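Local coordinates for protein pectate lyase (PDB 1GXM) that cleaves polygalacturonic acid (pectate) by anti-beta-elimination, as a family 10 polysaccharide lyase represented here by its catalytic module, at residues Thr10-Thr15 with Glu234-Val239; Asn19-Trp24 with Ala140-Asp145; Trp245-Arg250 with Ser321-Ala326; Tyr111-Leu116 with Leu199-Lys204; Phe105-Gln110 with Arg164-Thr169. All blocks are in the same frame, centred on the assembly; numbering follows the deposited sequence.

Interaction 1: Thr10-Thr15 with Glu234-Val239; sequences TGRMLT and EIEQAV. Unlike the reference sequence in segment 234-239: Gln237 (reference Arg).
A surface salt bridge between Arg12 and Glu236 ties a type II' beta turn, Thr10-Met13, near the start of the chain to helix 233-246 of the pectic acid lyase family region. The turn is closed twice: Thr10 N reaches Met13 O at 3.0 Å, and Met13 N reaches Thr10 O at the same 3.0 Å. Gly11 occupies it with a positive phi, a conformation that favours glycine. The backbones stay well apart, since Arg12 CA and Glu236 CA, the nearest pair, are 9.1 Å from one another, so side chains must bridge the gap. The Arg12 chain is folded at chi2 (-61°) and again at chi3 before its guanidinium emerges, whereas Glu236 runs out straight beyond CG and crosses it at about a right angle. The carboxylate meets the edge of the guanidinium, the two planes tilted by 30°. Arg12 NH2 donates to Glu236 OE1, but their modelled separation of 2.4 Å is too short to trust, and Arg12 was modelled in two conformers, so the exact length is doubtful. Arg12 also makes backbone hydrogen bonds with Gln231, just ahead of the helix. The other carboxylate oxygen, Glu236 OE2, makes a salt bridge with Arg240 NE one helical turn further on, while Glu236 CB lies 3.9 Å from Arg12 NH2.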
# COMPACT_ATOMS: atom_id res chain seq x y z
N THR A 10 -15.04 18.17 -6.00
CA THR A 10 -14.91 19.55 -6.43
C THR A 10 -13.99 19.66 -7.60
O THR A 10 -12.77 19.47 -7.49
CB THR A 10 -14.44 20.44 -5.33
OG1 THR A 10 -15.36 20.42 -4.23
CG2 THR A 10 -14.49 21.86 -5.86
N GLY A 11 -14.60 20.05 -8.71
CA GLY A 11 -13.98 19.88 -9.99
C GLY A 11 -13.95 18.37 -10.12
O GLY A 11 -14.99 17.70 -10.01
N ARG A 12 -12.75 17.83 -10.27
CA ARG A 12 -12.58 16.39 -10.28
C ARG A 12 -11.74 15.92 -9.06
O ARG A 12 -11.16 14.85 -9.12
CB ARG A 12 -11.93 15.95 -11.61
CG ARG A 12 -12.67 16.36 -12.89
CD ARG A 12 -14.07 15.82 -13.05
NE ARG A 12 -14.19 14.36 -13.10
CZ ARG A 12 -15.22 13.64 -12.62
NH1 ARG A 12 -16.29 14.22 -12.08
NH2 ARG A 12 -15.18 12.32 -12.69
N MET A 13 -11.70 16.69 -7.98
CA MET A 13 -10.88 16.34 -6.80
C MET A 13 -11.74 15.98 -5.60
O MET A 13 -12.58 16.75 -5.16
CB MET A 13 -9.94 17.47 -6.39
CG MET A 13 -8.89 17.80 -7.43
SD MET A 13 -7.80 16.45 -7.80
CE MET A 13 -6.74 16.47 -6.43
N LEU A 14 -11.51 14.79 -5.04
CA LEU A 14 -12.23 14.34 -3.87
C LEU A 14 -11.56 14.86 -2.62
O LEU A 14 -10.35 15.11 -2.60
CB LEU A 14 -12.23 12.81 -3.82
CG LEU A 14 -12.89 12.14 -5.01
CD1 LEU A 14 -12.65 10.64 -4.97
CD2 LEU A 14 -14.38 12.47 -5.04
N THR A 15 -12.34 14.98 -1.55
CA THR A 15 -11.78 15.33 -0.26
C THR A 15 -10.75 14.31 0.19
O THR A 15 -10.87 13.12 -0.10
CB THR A 15 -12.89 15.48 0.80
OG1 THR A 15 -12.32 15.97 2.01
CG2 THR A 15 -13.51 14.13 1.17
N GLU A 234 -11.81 7.77 -16.54
CA GLU A 234 -11.28 6.42 -16.33
C GLU A 234 -11.00 6.14 -14.87
O GLU A 234 -11.25 5.04 -14.39
CB GLU A 234 -10.01 6.17 -17.14
CG GLU A 234 -9.65 4.69 -17.13
CD GLU A 234 -8.37 4.32 -17.87
OE1 GLU A 234 -7.73 5.22 -18.46
OE2 GLU A 234 -8.01 3.13 -17.84
N ILE A 235 -10.47 7.12 -14.16
CA ILE A 235 -10.14 6.91 -12.75
C ILE A 235 -11.40 6.77 -11.93
O ILE A 235 -11.48 5.88 -11.09
CB ILE A 235 -9.20 7.99 -12.22
CG1 ILE A 235 -7.83 7.76 -12.90
CG2 ILE A 235 -9.14 7.96 -10.69
CD1 ILE A 235 -6.86 8.86 -12.70
N GLU A 236 -12.41 7.59 -12.20
CA GLU A 236 -13.67 7.45 -11.50
C GLU A 236 -14.26 6.07 -11.75
O GLU A 236 -14.73 5.42 -10.83
CB GLU A 236 -14.65 8.56 -11.91
CG GLU A 236 -16.02 8.34 -11.30
CD GLU A 236 -16.98 9.49 -11.48
OE1 GLU A 236 -16.65 10.42 -12.22
OE2 GLU A 236 -18.08 9.46 -10.90
N GLN A 237 -14.23 5.62 -12.99
CA GLN A 237 -14.72 4.30 -13.32
C GLN A 237 -13.95 3.21 -12.55
O GLN A 237 -14.54 2.28 -12.02
CB GLN A 237 -14.57 4.04 -14.81
CG GLN A 237 -14.98 2.60 -15.16
CD GLN A 237 -14.86 2.29 -16.62
OE1 GLN A 237 -15.87 2.27 -17.32
NE2 GLN A 237 -13.65 2.02 -17.09
N ALA A 238 -12.64 3.34 -12.51
CA ALA A 238 -11.80 2.36 -11.82
C ALA A 238 -12.13 2.31 -10.34
O ALA A 238 -12.22 1.24 -9.75
CB ALA A 238 -10.32 2.70 -12.00
N VAL A 239 -12.26 3.46 -9.73
CA VAL A 239 -12.53 3.54 -8.32
C VAL A 239 -13.92 3.00 -8.04
O VAL A 239 -14.11 2.22 -7.13
CB VAL A 239 -12.39 4.95 -7.77
CG1 VAL A 239 -12.85 5.01 -6.31
CG2 VAL A 239 -10.96 5.41 -7.90

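Interaction 2: Asn19-Trp24 with Ala140-Asp145; sequences NPAANW and ALTVLD
Thr142 and Trp24 bury the most surface in this contact, with Ala21 and Val143 next. Ala21 CB sits against the branched end of Thr142, 3.6 Å from OG1 and 4.0 Å from CG2. A chi1 of -63° puts Thr142 OG1 beside its backbone N, where it bonds to Ala138 O one turn back, and leaves CG2 as the other branch facing Ala21; toward Ala21 the hydroxyl makes only a van der Waals contact. Helix 20-28 here packs on helix 136-148 in a lyase module where helix outweighs strand and whose family belongs to the 6_Hairpin clan of helical-hairpin folds. The first helix begins at Asn19, its N-cap: OD1 accepts from Ala22 N at 3.2 Å and, weakly, from Ala21 N. One turn on from Ala21, Trp24 extends its indole toward helix 136-148. Val143 CG2 meets the six-membered ring at its edge and near its plane, 3.6 Å from Trp24 CZ3 and 3.8 Å from CH2. The indole is also stacked with Tyr139, and Ile77 and Thr78 of helix 77-90 touch it too.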
# COMPACT_ATOMS: atom_id res chain seq x y z
N ASN A 19 -9.67 9.85 3.86
CA ASN A 19 -8.98 9.01 2.90
C ASN A 19 -7.92 8.20 3.63
O ASN A 19 -7.04 8.77 4.27
CB ASN A 19 -8.35 9.86 1.81
CG ASN A 19 -7.62 9.02 0.79
OD1 ASN A 19 -6.68 8.30 1.12
ND2 ASN A 19 -8.02 9.13 -0.47
N PRO A 20 -8.00 6.87 3.58
CA PRO A 20 -7.08 6.04 4.35
C PRO A 20 -5.60 6.30 4.08
O PRO A 20 -4.77 6.22 4.99
CB PRO A 20 -7.46 4.62 3.92
CG PRO A 20 -8.86 4.72 3.55
CD PRO A 20 -9.04 6.05 2.92
N ALA A 21 -5.25 6.56 2.83
CA ALA A 21 -3.87 6.83 2.47
C ALA A 21 -3.39 8.16 3.04
O ALA A 21 -2.28 8.28 3.53
CB ALA A 21 -3.72 6.80 0.97
N ALA A 22 -4.24 9.17 2.96
CA ALA A 22 -3.93 10.46 3.54
C ALA A 22 -3.82 10.35 5.06
O ALA A 22 -2.95 10.98 5.68
CB ALA A 22 -5.01 11.46 3.19
N ASN A 23 -4.68 9.55 5.67
CA ASN A 23 -4.63 9.35 7.11
C ASN A 23 -3.30 8.69 7.48
O ASN A 23 -2.64 9.05 8.46
CB ASN A 23 -5.78 8.48 7.59
CG ASN A 23 -7.11 9.20 7.65
OD1 ASN A 23 -8.16 8.57 7.75
ND2 ASN A 23 -7.08 10.51 7.61
N TRP A 24 -2.89 7.69 6.70
CA TRP A 24 -1.62 7.04 6.95
C TRP A 24 -0.48 8.06 6.89
O TRP A 24 0.42 8.09 7.75
CB TRP A 24 -1.37 5.89 5.95
CG TRP A 24 0.04 5.50 6.02
CD1 TRP A 24 0.60 4.67 6.93
CD2 TRP A 24 1.10 6.03 5.24
NE1 TRP A 24 1.96 4.64 6.76
CE2 TRP A 24 2.29 5.47 5.73
CE3 TRP A 24 1.17 6.93 4.16
CZ2 TRP A 24 3.53 5.78 5.18
CZ3 TRP A 24 2.41 7.22 3.62
CH2 TRP A 24 3.56 6.66 4.14
N ALA A 140 3.50 4.70 -1.25
CA ALA A 140 4.65 5.38 -1.86
C ALA A 140 4.18 6.42 -2.88
O ALA A 140 4.70 7.52 -2.93
CB ALA A 140 5.57 4.41 -2.51
N LEU A 141 3.22 6.04 -3.70
CA LEU A 141 2.67 6.98 -4.67
C LEU A 141 1.98 8.12 -3.98
O LEU A 141 1.99 9.24 -4.47
CB LEU A 141 1.73 6.30 -5.66
CG LEU A 141 2.40 5.29 -6.58
CD1 LEU A 141 1.38 4.59 -7.39
CD2 LEU A 141 3.41 5.97 -7.48
N THR A 142 1.33 7.85 -2.86
CA THR A 142 0.66 8.89 -2.08
C THR A 142 1.69 9.89 -1.58
O THR A 142 1.49 11.10 -1.66
CB THR A 142 -0.10 8.27 -0.91
OG1 THR A 142 -1.14 7.42 -1.42
CG2 THR A 142 -0.84 9.34 -0.08
N VAL A 143 2.81 9.40 -1.07
CA VAL A 143 3.88 10.30 -0.61
C VAL A 143 4.34 11.17 -1.78
O VAL A 143 4.46 12.40 -1.64
CB VAL A 143 5.06 9.52 -0.04
CG1 VAL A 143 6.21 10.46 0.24
CG2 VAL A 143 4.67 8.78 1.22
N LEU A 144 4.62 10.54 -2.90
CA LEU A 144 5.10 11.30 -4.07
C LEU A 144 4.05 12.30 -4.53
O LEU A 144 4.38 13.39 -4.95
CB LEU A 144 5.51 10.36 -5.20
CG LEU A 144 6.75 9.53 -4.89
CD1 LEU A 144 6.93 8.51 -6.00
CD2 LEU A 144 7.98 10.40 -4.74
N ASP A 145 2.78 11.92 -4.46
CA ASP A 145 1.71 12.83 -4.84
C ASP A 145 1.60 14.00 -3.88
O ASP A 145 1.39 15.12 -4.31
CB ASP A 145 0.39 12.10 -4.91
CG ASP A 145 -0.73 12.99 -5.31
OD1 ASP A 145 -0.80 13.37 -6.51
OD2 ASP A 145 -1.57 13.34 -4.48

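Interaction 3: Trp245-Arg250 with Ser321-Ala326; sequences WFNSPR and SIINFA
Ile323 carries CG1 anti to its carbonyl carbon (chi1 -71°) and is extended at chi2 (170°), which drives CD1 between Phe246 and Asn247. That methyl lies 4.1 Å from Phe246 CB and 3.8 Å from Asn247 OD1. Beside it, Ile322 turns its CG1 branch away and offers CG2 instead, 4.0 Å from Phe246 CD2. CG2 stands over one face of the phenyl ring, displaced toward the rim, while the opposite face is covered over its centre by Trp245 CZ3. The ring is thus sandwiched between an aliphatic methyl and an indole edge. Asn247 is where the chain leaves helix 233-246, so the contact joins the C-terminal end of that helix to the flank of helix 318-329. Leu223 and Val220 of helix 219-226 also pack on Phe246. Across this interface the attraction is essentially dispersive: Ile323 CD1 approaches Phe246 O at 3.7 Å, yet that carbonyl has its polar partner in Trp277 NE1, and the methyl adds contact without competing for the bond.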
# COMPACT_ATOMS: atom_id res chain seq x y z
N TRP A 245 -16.82 -3.71 -6.07
CA TRP A 245 -16.34 -5.05 -5.77
C TRP A 245 -16.32 -5.27 -4.28
O TRP A 245 -16.79 -6.29 -3.80
CB TRP A 245 -14.98 -5.27 -6.42
CG TRP A 245 -14.39 -6.61 -6.15
CD1 TRP A 245 -14.59 -7.74 -6.86
CD2 TRP A 245 -13.52 -6.94 -5.08
NE1 TRP A 245 -13.89 -8.78 -6.29
CE2 TRP A 245 -13.20 -8.30 -5.21
CE3 TRP A 245 -12.94 -6.21 -4.04
CZ2 TRP A 245 -12.35 -8.95 -4.33
CZ3 TRP A 245 -12.10 -6.86 -3.17
CH2 TRP A 245 -11.81 -8.21 -3.32
N PHE A 246 -15.79 -4.33 -3.53
CA PHE A 246 -15.73 -4.47 -2.08
C PHE A 246 -17.12 -4.57 -1.49
O PHE A 246 -17.36 -5.29 -0.53
CB PHE A 246 -14.99 -3.31 -1.45
CG PHE A 246 -13.54 -3.56 -1.27
CD1 PHE A 246 -13.11 -4.39 -0.26
CD2 PHE A 246 -12.60 -3.01 -2.12
CE1 PHE A 246 -11.79 -4.67 -0.09
CE2 PHE A 246 -11.27 -3.27 -1.94
CZ PHE A 246 -10.86 -4.10 -0.94
N ASN A 247 -18.04 -3.83 -2.09
CA ASN A 247 -19.41 -3.70 -1.60
C ASN A 247 -20.36 -4.71 -2.18
O ASN A 247 -21.57 -4.56 -2.03
CB ASN A 247 -19.92 -2.29 -1.85
CG ASN A 247 -21.15 -1.98 -1.06
OD1 ASN A 247 -21.23 -2.28 0.11
ND2 ASN A 247 -22.11 -1.34 -1.71
N SER A 248 -19.84 -5.74 -2.84
CA SER A 248 -20.68 -6.73 -3.48
C SER A 248 -20.83 -7.94 -2.58
O SER A 248 -19.88 -8.39 -1.98
CB SER A 248 -20.04 -7.22 -4.77
OG SER A 248 -20.78 -8.30 -5.33
N PRO A 249 -22.03 -8.49 -2.52
CA PRO A 249 -22.26 -9.69 -1.73
C PRO A 249 -21.58 -10.92 -2.35
O PRO A 249 -21.51 -11.96 -1.71
CB PRO A 249 -23.79 -9.84 -1.74
CG PRO A 249 -24.29 -8.98 -2.72
CD PRO A 249 -23.26 -8.01 -3.16
N ARG A 250 -21.10 -10.79 -3.58
CA ARG A 250 -20.28 -11.87 -4.14
C ARG A 250 -18.83 -11.77 -3.66
O ARG A 250 -18.02 -12.63 -3.96
CB ARG A 250 -20.34 -11.89 -5.66
CG ARG A 250 -19.67 -10.75 -6.30
CD ARG A 250 -20.06 -10.52 -7.76
NE ARG A 250 -19.12 -9.58 -8.39
CZ ARG A 250 -17.91 -9.91 -8.85
NH1 ARG A 250 -17.49 -11.17 -8.78
NH2 ARG A 250 -17.14 -8.97 -9.40
N SER A 321 -13.71 0.48 5.68
CA SER A 321 -13.14 1.81 5.61
C SER A 321 -13.35 2.42 4.21
O SER A 321 -13.77 3.57 4.07
CB SER A 321 -11.67 1.79 6.00
OG SER A 321 -10.91 1.06 5.09
N ILE A 322 -13.06 1.66 3.17
CA ILE A 322 -13.15 2.23 1.83
C ILE A 322 -14.58 2.40 1.40
O ILE A 322 -14.90 3.33 0.69
CB ILE A 322 -12.33 1.41 0.79
CG1 ILE A 322 -11.99 2.28 -0.42
CG2 ILE A 322 -13.01 0.12 0.40
CD1 ILE A 322 -11.02 3.40 -0.12
N ILE A 323 -15.46 1.50 1.83
CA ILE A 323 -16.88 1.60 1.48
C ILE A 323 -17.48 2.83 2.13
O ILE A 323 -18.19 3.59 1.48
CB ILE A 323 -17.63 0.33 1.91
CG1 ILE A 323 -17.21 -0.81 0.98
CG2 ILE A 323 -19.14 0.55 1.91
CD1 ILE A 323 -17.69 -2.15 1.45
N ASN A 324 -17.16 3.05 3.39
CA ASN A 324 -17.72 4.19 4.09
C ASN A 324 -17.19 5.48 3.52
O ASN A 324 -17.91 6.46 3.40
CB ASN A 324 -17.46 4.11 5.59
CG ASN A 324 -18.31 3.03 6.28
OD1 ASN A 324 -18.00 2.62 7.39
ND2 ASN A 324 -19.33 2.55 5.59
N PHE A 325 -15.92 5.49 3.15
CA PHE A 325 -15.32 6.67 2.53
C PHE A 325 -15.94 6.91 1.17
O PHE A 325 -16.31 8.05 0.85
CB PHE A 325 -13.81 6.52 2.41
CG PHE A 325 -13.13 7.70 1.80
CD1 PHE A 325 -13.26 8.95 2.37
CD2 PHE A 325 -12.38 7.58 0.66
CE1 PHE A 325 -12.64 10.05 1.81
CE2 PHE A 325 -11.75 8.66 0.11
CZ PHE A 325 -11.90 9.90 0.68
N ALA A 326 -16.09 5.86 0.37
CA ALA A 326 -16.76 5.99 -0.91
C ALA A 326 -18.16 6.55 -0.76
O ALA A 326 -18.60 7.36 -1.55
CB ALA A 326 -16.80 4.69 -1.62

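Interaction 4: Tyr111-Leu116 with Leu199-Lys204; sequences YSTGAL and LDYQPK
Leu199 CD2 touches both Tyr111 and Thr113. With CG anti to the carbonyl carbon (chi1 -58°) and an extended chi2, Leu199 brings CD2 to 4.0 Å from Thr113 CG2 and 4.1 Å from Tyr111 CD2, meeting the phenol ring obliquely. Thr113 presents its own CG2 to Leu199 because chi1 of 59° sets OG1 between backbone N and carbonyl carbon, where OG1 bonds to Ala198 O and weakly accepts from Ala115 N. Two loops meet here on the module surface: a type I beta turn, Tyr111-Gly114, following helix 93-109, and a segment whose Asp200 forms an Asx turn with Gln202 N. In Tyr201 a chi1 of -57° sets CG opposite the carbonyl carbon, and the ring extends until OH lies 3.7 Å from Thr113 CB. The same hydroxyl donates to a water 2.7 Å from OH, and the water passes a hydrogen to Thr113 O at 2.6 Å. Tyr111 OH bonds to Asp128 O and to a bound glycerol, probably from the crystallisation liquor.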
# COMPACT_ATOMS: atom_id res chain seq x y z
N TYR A 111 9.76 1.30 -12.32
CA TYR A 111 9.91 0.77 -13.65
C TYR A 111 9.31 1.72 -14.68
O TYR A 111 8.52 2.57 -14.35
CB TYR A 111 9.21 -0.56 -13.77
CG TYR A 111 9.78 -1.72 -13.00
CD1 TYR A 111 9.44 -1.96 -11.68
CD2 TYR A 111 10.57 -2.66 -13.64
CE1 TYR A 111 9.89 -3.08 -11.01
CE2 TYR A 111 11.03 -3.76 -12.98
CZ TYR A 111 10.67 -3.98 -11.66
OH TYR A 111 11.12 -5.09 -11.03
N SER A 112 9.62 1.47 -15.95
CA SER A 112 9.09 2.28 -17.05
C SER A 112 7.57 2.26 -17.08
O SER A 112 6.95 3.22 -17.52
CB SER A 112 9.62 1.77 -18.38
OG SER A 112 9.19 0.47 -18.64
N THR A 113 6.99 1.19 -16.57
CA THR A 113 5.54 1.02 -16.53
C THR A 113 4.86 1.76 -15.39
O THR A 113 3.65 1.82 -15.32
CB THR A 113 5.20 -0.43 -16.35
OG1 THR A 113 5.79 -0.88 -15.13
CG2 THR A 113 5.76 -1.30 -17.46
N GLY A 114 5.64 2.25 -14.45
CA GLY A 114 5.12 2.88 -13.25
C GLY A 114 5.14 1.99 -12.01
O GLY A 114 4.95 2.49 -10.92
N ALA A 115 5.37 0.70 -12.18
CA ALA A 115 5.41 -0.22 -11.05
C ALA A 115 6.50 0.20 -10.07
O ALA A 115 7.58 0.63 -10.47
CB ALA A 115 5.71 -1.58 -11.54
N LEU A 116 6.23 0.02 -8.79
CA LEU A 116 7.23 0.14 -7.74
C LEU A 116 7.51 -1.22 -7.13
O LEU A 116 6.58 -1.90 -6.69
CB LEU A 116 6.77 1.09 -6.63
CG LEU A 116 6.48 2.52 -7.09
CD1 LEU A 116 6.05 3.36 -5.92
CD2 LEU A 116 7.70 3.13 -7.67
N LEU A 199 6.28 -5.67 -15.50
CA LEU A 199 6.22 -5.45 -16.94
C LEU A 199 4.99 -6.00 -17.61
O LEU A 199 4.57 -5.49 -18.65
CB LEU A 199 7.46 -6.03 -17.62
CG LEU A 199 8.78 -5.45 -17.11
CD1 LEU A 199 9.92 -5.97 -18.00
CD2 LEU A 199 8.78 -3.96 -17.09
N ASP A 200 4.45 -7.08 -17.07
CA ASP A 200 3.34 -7.78 -17.72
C ASP A 200 1.98 -7.50 -17.10
O ASP A 200 0.97 -7.89 -17.66
CB ASP A 200 3.61 -9.29 -17.84
CG ASP A 200 3.59 -10.05 -16.52
OD1 ASP A 200 3.04 -9.57 -15.50
OD2 ASP A 200 4.10 -11.19 -16.47
N TYR A 201 1.97 -6.78 -15.97
CA TYR A 201 0.75 -6.36 -15.25
C TYR A 201 -0.06 -7.51 -14.65
O TYR A 201 -1.12 -7.28 -14.07
CB TYR A 201 -0.18 -5.54 -16.16
CG TYR A 201 0.46 -4.33 -16.75
CD1 TYR A 201 0.48 -3.13 -16.06
CD2 TYR A 201 1.02 -4.36 -18.02
CE1 TYR A 201 1.06 -2.01 -16.61
CE2 TYR A 201 1.61 -3.24 -18.57
CZ TYR A 201 1.63 -2.08 -17.86
OH TYR A 201 2.20 -0.96 -18.40
N GLN A 202 0.40 -8.74 -14.80
CA GLN A 202 -0.37 -9.91 -14.40
C GLN A 202 -0.27 -10.12 -12.89
O GLN A 202 0.76 -9.87 -12.32
CB GLN A 202 0.21 -11.18 -15.03
CG GLN A 202 0.24 -11.36 -16.53
CD GLN A 202 1.03 -12.65 -16.94
OE1 GLN A 202 1.47 -13.42 -16.07
NE2 GLN A 202 1.23 -12.84 -18.22
N PRO A 203 -1.30 -10.66 -12.27
CA PRO A 203 -1.17 -11.11 -10.89
C PRO A 203 -0.04 -12.09 -10.73
O PRO A 203 0.19 -12.94 -11.58
CB PRO A 203 -2.50 -11.79 -10.61
CG PRO A 203 -3.44 -11.06 -11.52
CD PRO A 203 -2.66 -10.85 -12.79
N LYS A 204 0.65 -11.97 -9.62
CA LYS A 204 1.77 -12.84 -9.29
C LYS A 204 1.63 -13.39 -7.88
O LYS A 204 0.87 -12.87 -7.06
CB LYS A 204 3.10 -12.08 -9.35
CG LYS A 204 3.38 -11.46 -10.69
CD LYS A 204 3.62 -12.47 -11.80
CE LYS A 204 3.86 -11.75 -13.08
NZ LYS A 204 4.06 -12.69 -14.25
O HOH W 1 1.71 1.25 -17.02

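Interaction 5: Phe105-Gln110 with Arg164-Thr169; sequences FLVNSQ and RTRFKT
Helices 105-109 and 164-169 run roughly the same way, their N-to-C directions 43° apart and their axes 10.6 Å from one another at closest approach. Both are parts of longer helices, 93-109 and 161-181, in the helical portion of the lyase module, and the nearest CA pair is Val107 and Phe167, 7.3 Å apart. Val107 points toward the other helix and divides its two methyls. CG2 meets the edge of the Phe167 ring, 3.9 Å from CD1; the Phe167 side chain also packs on Leu144, Ala147 and Ala148 of helix 136-148. CG1 lies instead over one face of the Arg166 guanidinium, displaced toward the rim, 3.4 Å from NE. Arg166 can lay its planar group there because CG is anti to the backbone N (chi1 -171°) and the chain stays extended as far as NE, reaching right across the gap. The guanidinium thus has an aliphatic methyl over one face while NH1 and NH2 carry hydrogen bonds. NH1 has its partners in Asn104 OD1, one turn earlier on helix 93-109, and a bound glycerol. At the edge of the group, Arg166 NH2 makes a weak, bent hydrogen bond to Asn108 OD1, 2.9 Å long with an N-H...O angle of 129°.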
# COMPACT_ATOMS: atom_id res chain seq x y z
N PHE A 105 15.10 7.99 -4.43
CA PHE A 105 15.09 6.55 -4.34
C PHE A 105 13.77 5.97 -4.88
O PHE A 105 13.77 5.06 -5.70
CB PHE A 105 15.26 6.11 -2.89
CG PHE A 105 15.01 4.66 -2.68
CD1 PHE A 105 15.99 3.73 -2.98
CD2 PHE A 105 13.78 4.21 -2.24
CE1 PHE A 105 15.74 2.37 -2.83
CE2 PHE A 105 13.54 2.85 -2.08
CZ PHE A 105 14.53 1.95 -2.37
N LEU A 106 12.66 6.52 -4.41
CA LEU A 106 11.37 6.01 -4.85
C LEU A 106 11.21 6.12 -6.35
O LEU A 106 10.81 5.18 -7.02
CB LEU A 106 10.22 6.71 -4.14
CG LEU A 106 10.05 6.45 -2.64
CD1 LEU A 106 8.89 7.27 -2.15
CD2 LEU A 106 9.79 4.99 -2.34
N VAL A 107 11.56 7.29 -6.90
CA VAL A 107 11.44 7.46 -8.33
C VAL A 107 12.44 6.58 -9.10
O VAL A 107 12.09 5.95 -10.09
CB VAL A 107 11.55 8.92 -8.76
CG1 VAL A 107 11.41 9.02 -10.29
CG2 VAL A 107 10.44 9.74 -8.05
N ASN A 108 13.67 6.48 -8.60
CA ASN A 108 14.66 5.62 -9.23
C ASN A 108 14.24 4.17 -9.27
O ASN A 108 14.57 3.44 -10.21
CB ASN A 108 16.00 5.69 -8.52
CG ASN A 108 16.76 6.95 -8.84
OD1 ASN A 108 16.50 7.61 -9.86
ND2 ASN A 108 17.71 7.28 -7.98
N SER A 109 13.47 3.76 -8.26
CA SER A 109 13.00 2.37 -8.19
C SER A 109 11.91 2.05 -9.18
O SER A 109 11.62 0.90 -9.42
CB SER A 109 12.50 2.07 -6.79
OG SER A 109 11.19 2.54 -6.58
N GLN A 110 11.30 3.08 -9.75
CA GLN A 110 10.12 2.90 -10.56
C GLN A 110 10.46 2.34 -11.93
O GLN A 110 11.33 2.84 -12.62
CB GLN A 110 9.36 4.22 -10.69
CG GLN A 110 7.99 4.06 -11.29
CD GLN A 110 7.21 5.34 -11.24
OE1 GLN A 110 7.73 6.41 -11.57
NE2 GLN A 110 5.95 5.26 -10.82
N ARG A 164 9.05 18.55 -8.28
CA ARG A 164 7.62 18.22 -8.30
C ARG A 164 7.17 17.71 -9.65
O ARG A 164 6.31 16.85 -9.72
CB ARG A 164 6.78 19.40 -7.84
CG ARG A 164 6.87 19.60 -6.37
CD ARG A 164 5.96 20.67 -5.84
NE ARG A 164 6.56 21.98 -6.12
CZ ARG A 164 7.44 22.57 -5.34
NH1 ARG A 164 7.80 22.03 -4.18
NH2 ARG A 164 7.96 23.74 -5.69
N THR A 165 7.75 18.21 -10.74
CA THR A 165 7.43 17.71 -12.06
C THR A 165 7.81 16.24 -12.16
O THR A 165 7.08 15.44 -12.73
CB THR A 165 8.16 18.53 -13.13
OG1 THR A 165 7.60 19.84 -13.12
CG2 THR A 165 7.94 17.99 -14.55
N ARG A 166 8.99 15.91 -11.66
CA ARG A 166 9.45 14.55 -11.69
C ARG A 166 8.54 13.66 -10.85
O ARG A 166 8.22 12.56 -11.25
CB ARG A 166 10.85 14.43 -11.16
CG ARG A 166 11.44 13.05 -11.37
CD ARG A 166 12.87 12.99 -10.98
NE ARG A 166 13.45 11.66 -11.10
CZ ARG A 166 14.25 11.10 -10.19
NH1 ARG A 166 14.55 11.74 -9.07
NH2 ARG A 166 14.73 9.89 -10.40
N PHE A 167 8.12 14.16 -9.71
CA PHE A 167 7.21 13.40 -8.85
C PHE A 167 5.85 13.26 -9.48
O PHE A 167 5.26 12.20 -9.39
CB PHE A 167 7.07 14.02 -7.48
CG PHE A 167 8.36 14.18 -6.74
CD1 PHE A 167 9.45 13.39 -7.02
CD2 PHE A 167 8.49 15.16 -5.79
CE1 PHE A 167 10.64 13.56 -6.37
CE2 PHE A 167 9.69 15.34 -5.12
CZ PHE A 167 10.77 14.52 -5.41
N LYS A 168 5.34 14.31 -10.12
CA LYS A 168 4.08 14.20 -10.81
C LYS A 168 4.15 13.13 -11.89
O LYS A 168 3.23 12.33 -12.06
CB LYS A 168 3.64 15.52 -11.43
CG LYS A 168 2.28 15.42 -12.04
CD LYS A 168 1.76 16.72 -12.55
CE LYS A 168 0.40 16.51 -13.19
NZ LYS A 168 -0.13 17.77 -13.81
N THR A 169 5.25 13.09 -12.63
CA THR A 169 5.45 12.09 -13.66
C THR A 169 5.43 10.68 -13.02
O THR A 169 4.78 9.78 -13.52
CB THR A 169 6.77 12.35 -14.39
OG1 THR A 169 6.62 13.57 -15.14
CG2 THR A 169 7.11 11.25 -15.40

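Helix 136-148 joins several of these contacts: Leu144 of interaction 2 packs its CD2 4.2 Å from Val107 CG2 of interaction 5, and Ala140 CB lies 3.6 Å from Leu116 CD1 of interaction 4. Segments 105-110 and 111-116 are continuous, so interactions 4 and 5 adjoin there, although their segments alternate along the chain; they touch at Leu116 CD2 and Gln110 CB, 3.6 Å. Interactions 1 and 3 share helix 233-246. Phe325 of interaction 3 reaches both N-terminal contacts: CZ is 3.5 Å from Thr15 O of interaction 1, CE1 3.6 Å from Asn19 N of interaction 2. Interactions 3 and 5 lie about 31 Å apart, centre to centre. Bound glycerol beside interactions 4 and 5 alone locates no substrate site.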